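Local structure of Glp_546_48378_50642 (2QVW) at residues His8-Val13 with Trp21-Asp26; Ala67-Ile72 with Ala113-Leu118; Pro33-Ser38 with Val48-Gly53; Phe74-Pro79 with Gln262-Leu267. The protein cleaves double-stranded RNA in the RNA interference pathway, producing small interfering RNAs of 21 to 23 base pairs that direct destruction of homologous RNAs. All coordinates share one frame; numbering follows the deposited sequence.

Interaction 1: His8-Val13 with Trp21-Asp26; sequences HCCTVV and WLLLLD
With CG of H8 and of L25 each anti to its own carbonyl carbon, beside the backbone N (chi1 -71° and -73°), the two side chains cross at about a right angle, and CD2 of the H8 imidazole lies 3.8 Å from CD1 of L25. They lie at one end of a beta hairpin, in which strand 6-13 turns back as strand 18-25 to form two neighbouring inner strands of the antiparallel sheet of the N-terminal domain. Register is clear at C9 with L22, a non-hydrogen-bonded pair, and at C10 with W21, a hydrogen-bonded pair. C10 N gives its hydrogen to W21 O at 2.7 Å, and W21 N returns a bond to C10 O at 3.1 Å. Two pairs along, past C9 and L22, L23 N bonds to H8 O at 2.7 Å. The side chains of H8, C10, W21 and L23 share one face, with C9 and L22 on the other. On the first face CB of C10 rests 4.0 Å from CB of W21, while V12 only brushes the indole. Helix 267-284 packs over this side, with I270 against C10 and I274 against both L23 and L25. The indole of W21 also makes a cation-pi contact with R260, so its packing reaches beyond the hairpin. C10 turns its thiol the same way as H8 turns its ring, anti to the carbonyl carbon, and this brings SG 3.9 Å from CB of L23.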
# COMPACT_ATOMS: atom_id res chain seq x y z
N HIS A 8 13.60 8.08 14.11
CA HIS A 8 13.73 7.27 12.90
C HIS A 8 15.20 6.93 12.76
O HIS A 8 16.05 7.81 12.82
CB HIS A 8 13.27 8.06 11.67
CG HIS A 8 11.79 8.30 11.60
ND1 HIS A 8 10.88 7.28 11.43
CD2 HIS A 8 11.07 9.44 11.64
CE1 HIS A 8 9.66 7.78 11.37
NE2 HIS A 8 9.75 9.09 11.50
N CYS A 9 15.51 5.65 12.58
CA CYS A 9 16.90 5.22 12.44
C CYS A 9 17.35 5.15 10.99
O CYS A 9 17.15 4.14 10.31
CB CYS A 9 17.12 3.86 13.10
SG CYS A 9 17.01 3.85 14.90
N CYS A 10 17.95 6.21 10.49
CA CYS A 10 18.41 6.20 9.11
C CYS A 10 19.64 5.33 8.99
O CYS A 10 20.32 5.03 9.98
CB CYS A 10 18.73 7.62 8.63
SG CYS A 10 17.30 8.74 8.63
N THR A 11 19.92 4.93 7.75
CA THR A 11 21.06 4.11 7.41
C THR A 11 21.37 4.40 5.96
O THR A 11 20.68 3.92 5.06
CB THR A 11 20.75 2.61 7.57
OG1 THR A 11 20.27 2.35 8.89
CG2 THR A 11 22.00 1.79 7.35
N VAL A 12 22.38 5.22 5.73
CA VAL A 12 22.78 5.57 4.38
C VAL A 12 23.89 4.61 4.00
O VAL A 12 24.96 4.61 4.62
CB VAL A 12 23.30 7.02 4.30
CG1 VAL A 12 23.89 7.30 2.94
CG2 VAL A 12 22.16 7.98 4.57
N VAL A 13 23.63 3.78 2.99
CA VAL A 13 24.59 2.79 2.54
C VAL A 13 25.20 3.09 1.18
O VAL A 13 24.54 3.62 0.29
CB VAL A 13 23.95 1.38 2.46
CG1 VAL A 13 24.99 0.36 2.03
CG2 VAL A 13 23.33 1.00 3.79
N TRP A 21 21.92 7.32 11.38
CA TRP A 21 21.52 8.61 11.93
C TRP A 21 20.17 8.51 12.61
O TRP A 21 19.36 7.66 12.26
CB TRP A 21 21.41 9.66 10.83
CG TRP A 21 22.60 9.76 9.96
CD1 TRP A 21 22.97 8.90 8.97
CD2 TRP A 21 23.59 10.81 9.99
NE1 TRP A 21 24.13 9.34 8.37
CE2 TRP A 21 24.53 10.51 8.97
CE3 TRP A 21 23.77 11.96 10.76
CZ2 TRP A 21 25.63 11.32 8.71
CZ3 TRP A 21 24.87 12.77 10.51
CH2 TRP A 21 25.79 12.45 9.49
N LEU A 22 19.93 9.40 13.57
CA LEU A 22 18.65 9.42 14.27
C LEU A 22 17.87 10.63 13.78
O LEU A 22 18.20 11.77 14.10
CB LEU A 22 18.85 9.53 15.79
CG LEU A 22 17.60 9.89 16.60
CD1 LEU A 22 16.52 8.84 16.43
CD2 LEU A 22 17.95 10.03 18.07
N LEU A 23 16.83 10.38 12.99
CA LEU A 23 16.02 11.46 12.47
C LEU A 23 14.88 11.82 13.39
O LEU A 23 14.04 10.98 13.71
CB LEU A 23 15.48 11.11 11.08
CG LEU A 23 14.45 12.11 10.53
CD1 LEU A 23 14.96 13.54 10.66
CD2 LEU A 23 14.17 11.78 9.09
N LEU A 24 14.83 13.08 13.80
CA LEU A 24 13.79 13.58 14.67
C LEU A 24 12.81 14.42 13.87
O LEU A 24 13.19 15.44 13.29
CB LEU A 24 14.41 14.42 15.79
CG LEU A 24 15.48 13.68 16.60
CD1 LEU A 24 16.13 14.62 17.59
CD2 LEU A 24 14.85 12.49 17.31
N LEU A 25 11.56 13.99 13.82
CA LEU A 25 10.53 14.71 13.10
C LEU A 25 9.49 15.22 14.08
O LEU A 25 9.15 14.54 15.04
CB LEU A 25 9.85 13.80 12.09
CG LEU A 25 10.67 13.45 10.87
CD1 LEU A 25 9.82 12.64 9.91
CD2 LEU A 25 11.15 14.73 10.20
N ASP A 26 9.00 16.42 13.83
CA ASP A 26 7.99 17.01 14.68
C ASP A 26 6.61 16.58 14.22
O ASP A 26 5.62 17.14 14.66
CB ASP A 26 8.09 18.53 14.63
CG ASP A 26 7.56 19.11 13.33
OD1 ASP A 26 7.78 18.50 12.27
OD2 ASP A 26 6.93 20.19 13.38

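Interaction 2: Ala67-Ile72 with Ala113-Leu118; sequences AVYQSI and AFLPLL
Helix 60-77 packs across strand 112-117, an outermost strand of the N-terminal domain's sheet; the axes of segments 67-72 and 113-117 lie at 88°, 8.5 Å apart at closest approach. Y69 and Q70 carry the contact from the helix side. CG of Y69 stands anti to the backbone N (chi1 -174°), and the phenol extends from the helix so that the Y69 and P116 side chains approach tip to tip. P116 lies over one face of the ring, with CD 3.9 Å from the ring centroid in a CH-pi arrangement. The model presses the end of the phenol too closely against this proline, so the finer fit there is doubtful. At the edge of the same ring, near its plane, the carbonyl oxygen of F114 comes within 3.4 Å of Y69 CD2. L115 adds a looser apolar touch, its CD2 4.3 Å from Y69 CD2. One residue on, the Q70 chain bends at chi2 and its end comes near A113 and F114. Behind these contacts, L129 of helix 127-137 touches both Y69 and L115, while F114 meets W85 edge-to-face. Backbone bonds from A113 and L115 tie the strand to L24 and L22. A helix laid across an edge strand, with a tyrosine reaching from the helix to the strand, is packing of an alpha+beta fold with an antiparallel sheet.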
# COMPACT_ATOMS: atom_id res chain seq x y z
N ALA A 67 20.56 22.00 17.89
CA ALA A 67 20.75 23.11 16.98
C ALA A 67 22.21 23.21 16.59
O ALA A 67 22.56 23.34 15.41
CB ALA A 67 20.31 24.40 17.65
N VAL A 68 23.08 23.12 17.58
CA VAL A 68 24.51 23.23 17.33
C VAL A 68 25.00 22.22 16.28
O VAL A 68 25.43 22.62 15.19
CB VAL A 68 25.33 23.04 18.62
CG1 VAL A 68 26.79 23.42 18.38
CG2 VAL A 68 24.72 23.89 19.73
N TYR A 69 24.91 20.93 16.60
CA TYR A 69 25.36 19.91 15.68
C TYR A 69 24.85 20.18 14.27
O TYR A 69 25.57 20.00 13.29
CB TYR A 69 24.87 18.54 16.11
CG TYR A 69 25.43 17.42 15.27
CD1 TYR A 69 26.76 17.02 15.40
CD2 TYR A 69 24.65 16.78 14.31
CE1 TYR A 69 27.29 16.01 14.61
CE2 TYR A 69 25.17 15.77 13.51
CZ TYR A 69 26.49 15.39 13.67
OH TYR A 69 26.99 14.38 12.88
N GLN A 70 23.60 20.62 14.18
CA GLN A 70 23.01 20.91 12.88
C GLN A 70 23.85 21.90 12.08
O GLN A 70 24.25 21.59 10.95
CB GLN A 70 21.60 21.45 13.06
CG GLN A 70 20.55 20.64 12.33
CD GLN A 70 20.43 19.23 12.86
OE1 GLN A 70 20.04 19.02 14.00
NE2 GLN A 70 20.76 18.25 12.04
N SER A 71 24.12 23.07 12.66
CA SER A 71 24.91 24.08 11.97
C SER A 71 26.21 23.45 11.45
O SER A 71 26.64 23.72 10.32
CB SER A 71 25.25 25.23 12.90
OG SER A 71 26.03 24.78 13.97
N ILE A 72 26.81 22.60 12.28
CA ILE A 72 28.03 21.91 11.89
C ILE A 72 27.78 21.30 10.54
O ILE A 72 28.48 21.59 9.57
CB ILE A 72 28.35 20.75 12.83
CG1 ILE A 72 28.32 21.20 14.29
CG2 ILE A 72 29.72 20.20 12.49
CD1 ILE A 72 29.51 22.01 14.72
N ALA A 113 15.90 16.94 12.26
CA ALA A 113 17.25 17.09 12.81
C ALA A 113 17.96 15.72 12.82
O ALA A 113 17.47 14.77 13.41
CB ALA A 113 17.19 17.65 14.22
N PHE A 114 19.11 15.64 12.16
CA PHE A 114 19.86 14.39 12.08
C PHE A 114 20.97 14.30 13.13
O PHE A 114 21.74 15.24 13.32
CB PHE A 114 20.46 14.24 10.69
CG PHE A 114 19.44 14.27 9.60
CD1 PHE A 114 18.54 13.23 9.44
CD2 PHE A 114 19.36 15.34 8.73
CE1 PHE A 114 17.58 13.26 8.43
CE2 PHE A 114 18.40 15.38 7.72
CZ PHE A 114 17.50 14.34 7.57
N LEU A 115 21.04 13.15 13.80
CA LEU A 115 22.06 12.91 14.81
C LEU A 115 22.89 11.70 14.42
O LEU A 115 22.40 10.79 13.75
CB LEU A 115 21.43 12.65 16.17
CG LEU A 115 20.65 13.81 16.77
CD1 LEU A 115 20.34 13.49 18.23
CD2 LEU A 115 21.48 15.09 16.67
N PRO A 116 24.15 11.68 14.84
CA PRO A 116 25.03 10.56 14.52
C PRO A 116 24.74 9.35 15.39
O PRO A 116 24.40 9.49 16.57
CB PRO A 116 26.42 11.12 14.81
CG PRO A 116 26.24 12.58 14.79
CD PRO A 116 24.91 12.78 15.44
N LEU A 117 24.88 8.17 14.81
CA LEU A 117 24.65 6.93 15.54
C LEU A 117 25.73 5.93 15.18
O LEU A 117 26.11 5.82 14.02
CB LEU A 117 23.27 6.35 15.21
CG LEU A 117 22.03 7.17 15.61
CD1 LEU A 117 20.78 6.34 15.38
CD2 LEU A 117 22.12 7.58 17.08
N LEU A 118 26.23 5.21 16.18
CA LEU A 118 27.27 4.21 15.98
C LEU A 118 26.66 2.90 15.48
O LEU A 118 27.19 2.26 14.57
CB LEU A 118 28.01 3.96 17.30
CG LEU A 118 28.31 5.20 18.14
CD1 LEU A 118 29.14 4.81 19.36
CD2 LEU A 118 29.05 6.24 17.31

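Interaction 3: Pro33-Ser38 with Val48-Gly53; sequences PGFKVS and VYFEAG
F35 and V48 lie side by side and point the same way from a beta hairpin of strands 35-37 and 46-49, so the valine meets the phenylalanine broadside. With CG of F35 between its backbone N and carbonyl carbon (chi1 67°), the ring lies alongside V48. CB of V48 sits over one face of it, 3.8 Å above its plane and offset toward the rim, a CH-pi contact. F50, two residues beyond V48, meets the same ring differently: the two phenyl groups touch rim to rim, neither over the other's face, with centroids 6.0 Å apart and planes at 30°. The closest atoms are F35 CE1 and F50 CZ, at 3.6 Å. F50 also has P33 O at its edge, 3.4 Å from CE2, while CD2 of F50 lies 3.8 Å from CA of G34. H273 of helix 267-284 stacks on the F35 ring and hydrogen-bonds through NE2 to P33 O, joining the hairpin to that helix. On the far side of strand 35-37, backbone bonds from G34 and K36 continue the sheet to strand 320-322. The hairpin itself closes through the F35–V48 pair: F35 N bonds to V48 O at 2.9 Å, and V48 N bonds back to F35 O at 2.8 Å.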
# COMPACT_ATOMS: atom_id res chain seq x y z
N PRO A 33 9.17 5.05 3.84
CA PRO A 33 9.68 4.14 2.80
C PRO A 33 11.11 4.50 2.37
O PRO A 33 11.39 5.63 1.99
CB PRO A 33 8.67 4.33 1.67
CG PRO A 33 8.29 5.77 1.81
CD PRO A 33 8.09 5.90 3.31
N GLY A 34 12.01 3.52 2.45
CA GLY A 34 13.38 3.77 2.06
C GLY A 34 13.42 4.17 0.60
O GLY A 34 12.38 4.30 -0.04
N PHE A 35 14.61 4.38 0.07
CA PHE A 35 14.77 4.75 -1.33
C PHE A 35 16.24 4.78 -1.66
O PHE A 35 17.07 5.04 -0.79
CB PHE A 35 14.15 6.12 -1.60
CG PHE A 35 14.85 7.24 -0.92
CD1 PHE A 35 14.63 7.53 0.42
CD2 PHE A 35 15.75 8.02 -1.63
CE1 PHE A 35 15.29 8.57 1.05
CE2 PHE A 35 16.43 9.07 -1.01
CZ PHE A 35 16.20 9.35 0.33
N LYS A 36 16.61 4.48 -2.90
CA LYS A 36 18.01 4.54 -3.23
C LYS A 36 18.23 5.73 -4.13
O LYS A 36 17.30 6.19 -4.79
CB LYS A 36 18.48 3.23 -3.88
CG LYS A 36 17.59 2.64 -4.94
CD LYS A 36 18.05 1.23 -5.29
CE LYS A 36 17.34 0.71 -6.54
NZ LYS A 36 15.87 0.58 -6.37
N VAL A 37 19.45 6.26 -4.11
CA VAL A 37 19.83 7.43 -4.90
C VAL A 37 20.90 7.10 -5.93
O VAL A 37 21.96 6.58 -5.59
CB VAL A 37 20.36 8.57 -4.00
CG1 VAL A 37 19.21 9.42 -3.49
CG2 VAL A 37 21.11 7.99 -2.84
N SER A 38 20.61 7.41 -7.18
CA SER A 38 21.52 7.16 -8.29
C SER A 38 22.87 7.88 -8.16
O SER A 38 23.10 8.68 -7.26
CB SER A 38 20.84 7.57 -9.59
OG SER A 38 20.40 8.91 -9.50
N VAL A 48 19.02 4.52 1.09
CA VAL A 48 18.63 5.00 2.41
C VAL A 48 17.47 4.19 2.98
O VAL A 48 16.42 4.07 2.35
CB VAL A 48 18.18 6.46 2.36
CG1 VAL A 48 17.82 6.93 3.76
CG2 VAL A 48 19.27 7.32 1.75
N TYR A 49 17.65 3.67 4.18
CA TYR A 49 16.62 2.86 4.82
C TYR A 49 16.12 3.53 6.08
O TYR A 49 16.91 4.11 6.83
CB TYR A 49 17.18 1.49 5.16
CG TYR A 49 17.84 0.79 3.99
CD1 TYR A 49 17.10 0.05 3.08
CD2 TYR A 49 19.22 0.88 3.79
CE1 TYR A 49 17.71 -0.59 2.01
CE2 TYR A 49 19.84 0.25 2.72
CZ TYR A 49 19.09 -0.49 1.84
OH TYR A 49 19.72 -1.11 0.79
N PHE A 50 14.82 3.46 6.32
CA PHE A 50 14.23 4.05 7.52
C PHE A 50 13.61 2.96 8.36
O PHE A 50 13.40 1.85 7.89
CB PHE A 50 13.13 5.06 7.14
CG PHE A 50 13.60 6.16 6.24
CD1 PHE A 50 14.45 7.14 6.70
CD2 PHE A 50 13.19 6.19 4.92
CE1 PHE A 50 14.90 8.14 5.87
CE2 PHE A 50 13.63 7.19 4.07
CZ PHE A 50 14.49 8.17 4.55
N GLU A 51 13.31 3.30 9.62
CA GLU A 51 12.69 2.36 10.55
C GLU A 51 12.37 3.05 11.87
O GLU A 51 13.27 3.46 12.60
CB GLU A 51 13.61 1.17 10.79
CG GLU A 51 14.99 1.57 11.17
CD GLU A 51 16.00 0.51 10.82
OE1 GLU A 51 15.89 -0.61 11.36
OE2 GLU A 51 16.90 0.80 10.00
N ALA A 52 11.07 3.15 12.15
CA ALA A 52 10.56 3.79 13.36
C ALA A 52 11.40 3.56 14.61
O ALA A 52 12.05 2.53 14.77
CB ALA A 52 9.12 3.34 13.61
N GLY A 53 11.38 4.55 15.51
CA GLY A 53 12.13 4.45 16.74
C GLY A 53 11.25 4.85 17.90
O GLY A 53 10.03 4.77 17.79

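Interaction 4: Phe74-Pro79 with Gln262-Leu267; sequences FQLLGP and QALQFL
L264 spreads its two methyls over a pair of neighbouring leucines at the end of helix 60-77. CD2 of L264 lies 3.8 Å from CB of L76, where the two side chains cross at about a right angle, and CD1 lies 4.0 Å from CG of L77. L77 reaches further, its CD2 3.4 Å from the backbone oxygen of L264 and 3.5 Å from OE1 of Q265. That glutamine bends at chi2 (-55°), and its chain slides past L77 in the opposite direction. The contact is van der Waals, with no hydrogen bond between the two segments. The backbone turns in both segments: G78 leaves the helix with positive phi while its N bonds to Q75 O at 3.2 Å, and L264 opens a type I turn ending at L267. Further out, Q262 NE2 hydrogen-bonds to K224 O and L76 meets F256. The contact joins helix 60-77 of the N-terminal domain to 262-267, near the end of the PAZ region. It lies among several elements: W85 of helix 85-90 packs on both L77 and L267, W21 of strand 18-25 backs L264, and helix 267-284 starts where the turn ends.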
# COMPACT_ATOMS: atom_id res chain seq x y z
N PHE A 74 25.34 21.68 8.27
CA PHE A 74 25.07 22.65 7.23
C PHE A 74 26.35 23.30 6.70
O PHE A 74 26.42 23.73 5.54
CB PHE A 74 24.12 23.72 7.76
CG PHE A 74 22.72 23.22 7.94
CD1 PHE A 74 22.03 23.46 9.13
CD2 PHE A 74 22.08 22.52 6.92
CE1 PHE A 74 20.73 23.00 9.30
CE2 PHE A 74 20.78 22.06 7.08
CZ PHE A 74 20.10 22.30 8.27
N GLN A 75 27.36 23.37 7.55
CA GLN A 75 28.62 23.96 7.15
C GLN A 75 29.46 22.96 6.38
O GLN A 75 30.14 23.32 5.43
CB GLN A 75 29.38 24.44 8.37
CG GLN A 75 30.55 25.31 8.01
CD GLN A 75 30.95 26.22 9.14
OE1 GLN A 75 31.28 25.76 10.23
NE2 GLN A 75 30.90 27.52 8.90
N LEU A 76 29.42 21.70 6.78
CA LEU A 76 30.16 20.67 6.08
C LEU A 76 29.54 20.43 4.70
O LEU A 76 30.19 19.91 3.80
CB LEU A 76 30.14 19.37 6.89
CG LEU A 76 30.77 19.43 8.28
CD1 LEU A 76 30.67 18.08 8.93
CD2 LEU A 76 32.22 19.85 8.19
N LEU A 77 28.27 20.80 4.54
CA LEU A 77 27.57 20.63 3.28
C LEU A 77 27.89 21.75 2.31
O LEU A 77 27.72 21.60 1.10
CB LEU A 77 26.05 20.56 3.52
CG LEU A 77 25.46 19.21 3.97
CD1 LEU A 77 24.05 19.42 4.46
CD2 LEU A 77 25.48 18.21 2.81
N GLY A 78 28.34 22.88 2.84
CA GLY A 78 28.70 23.98 1.96
C GLY A 78 27.65 25.05 1.72
O GLY A 78 26.54 24.96 2.23
N PRO A 79 28.00 26.08 0.94
CA PRO A 79 27.17 27.24 0.56
C PRO A 79 26.04 26.96 -0.43
O PRO A 79 25.20 27.81 -0.66
CB PRO A 79 28.19 28.22 -0.02
CG PRO A 79 29.50 27.79 0.59
CD PRO A 79 29.40 26.30 0.52
N GLN A 262 30.74 12.02 3.51
CA GLN A 262 29.94 11.71 2.33
C GLN A 262 28.51 11.23 2.61
O GLN A 262 27.57 11.64 1.93
CB GLN A 262 30.64 10.66 1.47
CG GLN A 262 29.80 10.15 0.32
CD GLN A 262 30.53 9.14 -0.53
OE1 GLN A 262 31.08 8.16 -0.02
NE2 GLN A 262 30.54 9.35 -1.84
N ALA A 263 28.33 10.37 3.60
CA ALA A 263 27.00 9.89 3.91
C ALA A 263 26.08 11.09 4.15
O ALA A 263 24.92 11.09 3.75
CB ALA A 263 27.03 9.01 5.14
N LEU A 264 26.64 12.11 4.78
CA LEU A 264 25.95 13.34 5.12
C LEU A 264 25.58 14.14 3.89
O LEU A 264 24.79 15.08 3.96
CB LEU A 264 26.83 14.18 6.06
CG LEU A 264 26.91 15.69 5.91
CD1 LEU A 264 25.88 16.36 6.79
CD2 LEU A 264 28.31 16.15 6.29
N GLN A 265 26.16 13.79 2.76
CA GLN A 265 25.84 14.50 1.54
C GLN A 265 24.48 14.01 1.02
O GLN A 265 23.93 14.54 0.06
CB GLN A 265 26.93 14.25 0.50
CG GLN A 265 28.33 14.60 0.95
CD GLN A 265 28.45 16.02 1.43
OE1 GLN A 265 28.03 16.96 0.75
NE2 GLN A 265 29.02 16.20 2.61
N PHE A 266 23.94 13.00 1.67
CA PHE A 266 22.65 12.45 1.28
C PHE A 266 21.57 12.77 2.28
O PHE A 266 20.62 12.01 2.43
CB PHE A 266 22.74 10.93 1.12
CG PHE A 266 23.63 10.48 0.01
CD1 PHE A 266 24.95 10.10 0.25
CD2 PHE A 266 23.14 10.42 -1.29
CE1 PHE A 266 25.78 9.67 -0.79
CE2 PHE A 266 23.96 9.99 -2.33
CZ PHE A 266 25.28 9.62 -2.08
N LEU A 267 21.71 13.88 2.99
CA LEU A 267 20.70 14.27 3.95
C LEU A 267 19.75 15.28 3.33
O LEU A 267 18.56 15.30 3.64
CB LEU A 267 21.33 14.84 5.23
CG LEU A 267 21.98 13.82 6.14
CD1 LEU A 267 22.35 14.49 7.44
CD2 LEU A 267 21.04 12.65 6.40

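Overall arrangement
Interactions 1, 2 and 3 share one antiparallel sheet, with the hairpin of interaction 1 on inner strands, interaction 2 at the edge strand 112-117, and interaction 3 toward strand 320-322. Their centres lie about 11 Å (1 to 2) and 9 Å (1 to 3) apart, and backbone bonds bridge both gaps. Along the chain, interaction 1 closes first and interaction 3 follows; interactions 2 and 4 then alternate their segments and share helix 60-77, with centres about 11 Å apart. F266 packs on V37 and L264 on W21, so interaction 4 touches both hairpins. Chain near the end of the PAZ region thus packs against the N-terminal domain, away from the manganese-binding residues.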